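PDB 6HQZ: AvrRpt2 from Erwinia amylovora, which probably acts as a C70-family, papain-like cysteine protease that the fire blight bacterium delivers into plant cells as a type III effector. Local coordinates for residues A[8-22]-A[26-40]. Sequence-based numbering, arbitrary orientation.
Sequences VPYVSQQNERMGCWY and RMLGHSISSGPRLGL
Trp21 lies against the extended chain at Gly35 and Pro36, with Pro36 CD 3.9 Å from the centroid of its six-membered ring and 17° off the normal, a CH-pi contact over one face. The indole N-H meanwhile reaches the carbonyl of Ser34; this Trp21 NE1 to Ser34 O bond is 3.3 Å long and bent (135° at the hydrogen), the donor standing well above the carbonyl plane. Gly35 CA comes to 3.6 Å from Trp21 NE1. Tyr22, whose own ring face receives Trp21 CD1, meets the same chain with its edge: Tyr22 CD1 is 3.4 Å from Ile32 O, near the ring plane, while the hydroxyl ends beside Gly35 N and Ser34 CA.

Both aromatic residues belong to helix 19-27 of the papain-like fold, which lies on the antiparallel sheet: Trp21 touches Met94 of strand 93-98 and Met106 of strand 104-113, and Met27 touches Val108 of the latter. The chain leaves this helix through a Schellman motif at Gly29 and doubles back along it before helix 40-45 begins. There Met18, at the N-cap position of helix 19-27, bends at chi2 and chi3 and lays CE 3.8 Å from Leu40 CD2, while the other methyl of Leu40, CD1, meets Cys20 SG.

At the opposite end of helix 19-27, Met27 packs against residues 8-11. Its CG is anti to the carbonyl carbon (chi1 -65°), and chi2 is extended, so that Val11 N donates a weak, 3.5 Å hydrogen bond to Met27 SD. The sulfur also makes an oblique Met-aromatic contact with Tyr10, whose hydroxyl is bonded to Asp123 O. Val11 divides its methyls: CG2 packs on Met27 CG, whereas CG1 sits over one face of the Arg26 guanidinium, 4.0 Å from CZ.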
# COMPACT_ATOMS: atom_id res chain seq x y z
N VAL A 8 3.31 14.60 -3.28
CA VAL A 8 4.28 15.06 -2.33
C VAL A 8 4.92 16.35 -2.88
O VAL A 8 5.42 16.37 -3.98
CB VAL A 8 5.27 13.94 -2.07
CG1 VAL A 8 6.20 14.37 -0.97
CG2 VAL A 8 4.47 12.71 -1.63
N PRO A 9 4.83 17.45 -2.12
CA PRO A 9 5.43 18.69 -2.55
C PRO A 9 6.95 18.59 -2.55
O PRO A 9 7.55 17.79 -1.79
CB PRO A 9 4.95 19.70 -1.51
CG PRO A 9 4.57 18.91 -0.30
CD PRO A 9 4.20 17.54 -0.78
N TYR A 10 7.57 19.28 -3.49
CA TYR A 10 9.04 19.19 -3.65
C TYR A 10 9.63 20.39 -2.92
O TYR A 10 9.21 21.51 -3.17
CB TYR A 10 9.41 19.21 -5.14
CG TYR A 10 10.90 19.24 -5.26
CD1 TYR A 10 11.66 18.10 -4.91
CD2 TYR A 10 11.55 20.41 -5.55
CE1 TYR A 10 13.05 18.17 -4.98
CE2 TYR A 10 12.94 20.46 -5.62
CZ TYR A 10 13.67 19.34 -5.34
OH TYR A 10 15.07 19.48 -5.36
N VAL A 11 10.68 20.17 -2.09
CA VAL A 11 11.38 21.24 -1.42
C VAL A 11 12.89 20.97 -1.67
O VAL A 11 13.30 19.83 -1.46
CB VAL A 11 11.07 21.27 0.11
CG1 VAL A 11 11.86 22.36 0.82
CG2 VAL A 11 9.55 21.41 0.36
N SER A 12 13.61 21.97 -2.19
CA SER A 12 15.07 21.88 -2.41
C SER A 12 15.85 22.28 -1.16
O SER A 12 15.37 23.07 -0.33
CB SER A 12 15.49 22.75 -3.60
OG SER A 12 15.21 24.12 -3.43
N GLN A 13 17.06 21.73 -1.00
CA GLN A 13 17.90 22.12 0.13
C GLN A 13 18.56 23.33 -0.44
O GLN A 13 18.90 23.38 -1.64
CB GLN A 13 18.92 21.03 0.50
CG GLN A 13 20.00 20.78 -0.51
CD GLN A 13 20.89 19.57 -0.13
OE1 GLN A 13 20.61 18.42 -0.48
NE2 GLN A 13 21.89 19.83 0.68
N GLN A 14 18.75 24.36 0.30
CA GLN A 14 19.36 25.42 -0.49
C GLN A 14 20.89 25.42 -0.34
O GLN A 14 21.56 24.52 -0.92
CB GLN A 14 18.57 26.71 -0.44
CG GLN A 14 17.35 26.60 -1.38
CD GLN A 14 17.70 26.72 -2.89
OE1 GLN A 14 18.36 27.68 -3.33
NE2 GLN A 14 17.21 25.79 -3.69
N ASN A 15 21.38 26.36 0.44
CA ASN A 15 22.77 26.44 0.85
C ASN A 15 22.71 26.61 2.36
O ASN A 15 23.32 27.48 2.94
CB ASN A 15 23.43 27.64 0.19
CG ASN A 15 23.48 27.50 -1.32
OD1 ASN A 15 23.80 26.43 -1.86
ND2 ASN A 15 23.17 28.59 -2.01
N GLU A 16 21.94 25.71 2.97
CA GLU A 16 21.72 25.65 4.39
C GLU A 16 22.46 24.43 4.98
O GLU A 16 22.61 23.42 4.33
CB GLU A 16 20.20 25.48 4.63
CG GLU A 16 19.83 25.83 6.06
CD GLU A 16 18.37 25.57 6.41
OE1 GLU A 16 17.93 26.12 7.45
OE2 GLU A 16 17.68 24.84 5.66
N ARG A 17 22.85 24.54 6.23
CA ARG A 17 23.47 23.41 6.93
C ARG A 17 22.48 22.27 7.22
O ARG A 17 21.42 22.52 7.73
CB ARG A 17 24.00 23.98 8.23
CG ARG A 17 24.58 23.03 9.26
CD ARG A 17 25.19 23.92 10.34
NE ARG A 17 25.78 23.17 11.44
CZ ARG A 17 26.53 23.70 12.42
NH1 ARG A 17 26.83 25.01 12.45
NH2 ARG A 17 27.03 22.89 13.35
N MET A 18 22.84 21.03 6.89
CA MET A 18 21.93 19.89 6.98
C MET A 18 20.63 20.21 6.23
O MET A 18 19.52 19.84 6.64
CB MET A 18 21.66 19.58 8.44
CG MET A 18 22.88 19.01 9.15
SD MET A 18 23.01 17.32 8.56
CE MET A 18 21.36 16.69 9.10
N GLY A 19 20.79 20.93 5.14
CA GLY A 19 19.66 21.40 4.36
C GLY A 19 18.77 20.27 3.88
O GLY A 19 17.56 20.49 3.79
N CYS A 20 19.32 19.06 3.62
CA CYS A 20 18.51 17.94 3.13
C CYS A 20 17.56 17.45 4.22
O CYS A 20 16.41 17.09 3.92
CB CYS A 20 19.34 16.81 2.51
SG CYS A 20 20.58 16.18 3.63
N TRP A 21 17.97 17.52 5.49
CA TRP A 21 17.04 17.18 6.59
C TRP A 21 15.78 18.10 6.60
O TRP A 21 14.61 17.63 6.75
CB TRP A 21 17.76 17.20 7.94
CG TRP A 21 16.81 17.29 9.17
CD1 TRP A 21 16.36 18.41 9.79
CD2 TRP A 21 16.22 16.18 9.83
NE1 TRP A 21 15.51 18.06 10.83
CE2 TRP A 21 15.44 16.70 10.89
CE3 TRP A 21 16.34 14.81 9.69
CZ2 TRP A 21 14.72 15.89 11.75
CZ3 TRP A 21 15.62 14.00 10.55
CH2 TRP A 21 14.83 14.53 11.56
N TYR A 22 16.02 19.39 6.48
CA TYR A 22 14.90 20.34 6.61
C TYR A 22 14.01 20.20 5.40
O TYR A 22 12.76 20.22 5.55
CB TYR A 22 15.36 21.77 6.82
CG TYR A 22 16.15 21.91 8.09
CD1 TYR A 22 15.50 21.95 9.33
CD2 TYR A 22 17.55 21.96 8.10
CE1 TYR A 22 16.19 22.07 10.53
CE2 TYR A 22 18.27 22.08 9.29
CZ TYR A 22 17.57 22.15 10.49
OH TYR A 22 18.22 22.25 11.66
N ARG A 26 10.12 18.85 5.63
CA ARG A 26 9.10 19.73 5.03
C ARG A 26 8.28 19.01 3.93
O ARG A 26 7.03 19.15 3.90
CB ARG A 26 9.67 21.08 4.50
CG ARG A 26 8.66 22.23 4.54
CD ARG A 26 9.26 23.66 4.47
NE ARG A 26 10.70 23.65 4.75
CZ ARG A 26 11.61 24.43 4.18
NH1 ARG A 26 11.27 25.39 3.33
NH2 ARG A 26 12.89 24.27 4.52
N MET A 27 8.93 18.19 3.11
CA MET A 27 8.22 17.38 2.14
C MET A 27 7.28 16.38 2.79
O MET A 27 6.26 16.05 2.18
CB MET A 27 9.14 16.69 1.15
CG MET A 27 9.88 17.66 0.27
SD MET A 27 10.79 16.83 -1.05
CE MET A 27 12.41 16.68 -0.33
N LEU A 28 7.59 15.95 4.01
CA LEU A 28 6.73 15.01 4.77
C LEU A 28 5.53 15.71 5.49
O LEU A 28 4.76 15.03 6.19
CB LEU A 28 7.53 14.21 5.78
CG LEU A 28 7.93 12.79 5.37
CD1 LEU A 28 8.66 12.63 4.04
CD2 LEU A 28 8.71 12.14 6.49
N GLY A 29 5.47 17.04 5.40
CA GLY A 29 4.43 17.89 6.03
C GLY A 29 4.82 18.54 7.37
O GLY A 29 4.02 19.25 7.93
N HIS A 30 6.04 18.33 7.86
CA HIS A 30 6.49 18.85 9.17
C HIS A 30 7.30 20.14 9.04
O HIS A 30 8.01 20.36 8.04
CB HIS A 30 7.38 17.80 9.87
CG HIS A 30 6.66 16.54 10.24
ND1 HIS A 30 6.47 16.13 11.55
CD2 HIS A 30 6.04 15.62 9.47
CE1 HIS A 30 5.76 15.02 11.57
NE2 HIS A 30 5.47 14.69 10.32
N SER A 31 7.17 21.00 10.04
CA SER A 31 8.04 22.16 10.23
C SER A 31 8.78 21.90 11.49
O SER A 31 8.24 21.97 12.58
CB SER A 31 7.24 23.44 10.36
OG SER A 31 6.80 23.80 9.08
N ILE A 32 10.05 21.59 11.34
CA ILE A 32 10.86 21.20 12.45
C ILE A 32 12.04 22.15 12.44
O ILE A 32 12.85 22.17 11.48
CB ILE A 32 11.33 19.74 12.34
CG1 ILE A 32 10.16 18.79 11.96
CG2 ILE A 32 12.01 19.32 13.64
CD1 ILE A 32 10.50 17.31 11.85
N SER A 33 12.17 22.87 13.54
CA SER A 33 13.15 23.93 13.69
C SER A 33 14.58 23.47 14.03
O SER A 33 15.45 24.33 14.12
CB SER A 33 12.70 24.83 14.82
OG SER A 33 12.97 24.19 16.05
N SER A 34 14.80 22.17 14.29
CA SER A 34 16.12 21.65 14.64
C SER A 34 16.31 20.23 14.13
O SER A 34 15.37 19.55 13.76
CB SER A 34 16.35 21.73 16.15
OG SER A 34 15.49 20.84 16.84
N GLY A 35 17.55 19.78 14.11
CA GLY A 35 17.85 18.52 13.46
C GLY A 35 18.99 17.86 14.18
O GLY A 35 19.48 18.38 15.18
N PRO A 36 19.42 16.73 13.67
CA PRO A 36 20.53 16.04 14.28
C PRO A 36 21.73 16.98 14.42
O PRO A 36 22.01 17.82 13.55
CB PRO A 36 20.81 14.92 13.30
CG PRO A 36 19.45 14.69 12.65
CD PRO A 36 18.99 16.08 12.43
N ARG A 37 22.38 16.84 15.55
CA ARG A 37 23.37 17.79 16.00
C ARG A 37 24.66 17.56 15.21
O ARG A 37 25.42 18.49 14.91
CB ARG A 37 23.58 17.60 17.51
CG ARG A 37 24.26 18.76 18.22
CD ARG A 37 24.86 18.36 19.57
NE ARG A 37 26.15 19.04 19.80
CZ ARG A 37 27.35 18.62 19.37
NH1 ARG A 37 27.50 17.49 18.66
NH2 ARG A 37 28.44 19.34 19.65
N LEU A 38 24.92 16.29 14.88
CA LEU A 38 26.06 15.97 14.04
C LEU A 38 25.49 15.74 12.61
O LEU A 38 24.26 15.73 12.36
CB LEU A 38 26.88 14.78 14.62
CG LEU A 38 27.64 14.86 15.97
CD1 LEU A 38 28.23 13.49 16.32
CD2 LEU A 38 28.74 15.93 16.06
N GLY A 39 26.41 15.57 11.68
CA GLY A 39 26.08 15.43 10.30
C GLY A 39 25.47 14.10 9.91
O GLY A 39 25.15 13.22 10.74
N LEU A 40 25.33 13.99 8.61
CA LEU A 40 24.78 12.82 7.99
C LEU A 40 25.57 11.51 8.20
O LEU A 40 24.94 10.46 8.51
CB LEU A 40 24.61 13.09 6.51
CG LEU A 40 23.53 14.10 6.17
CD1 LEU A 40 23.30 14.08 4.66
CD2 LEU A 40 22.22 13.79 6.86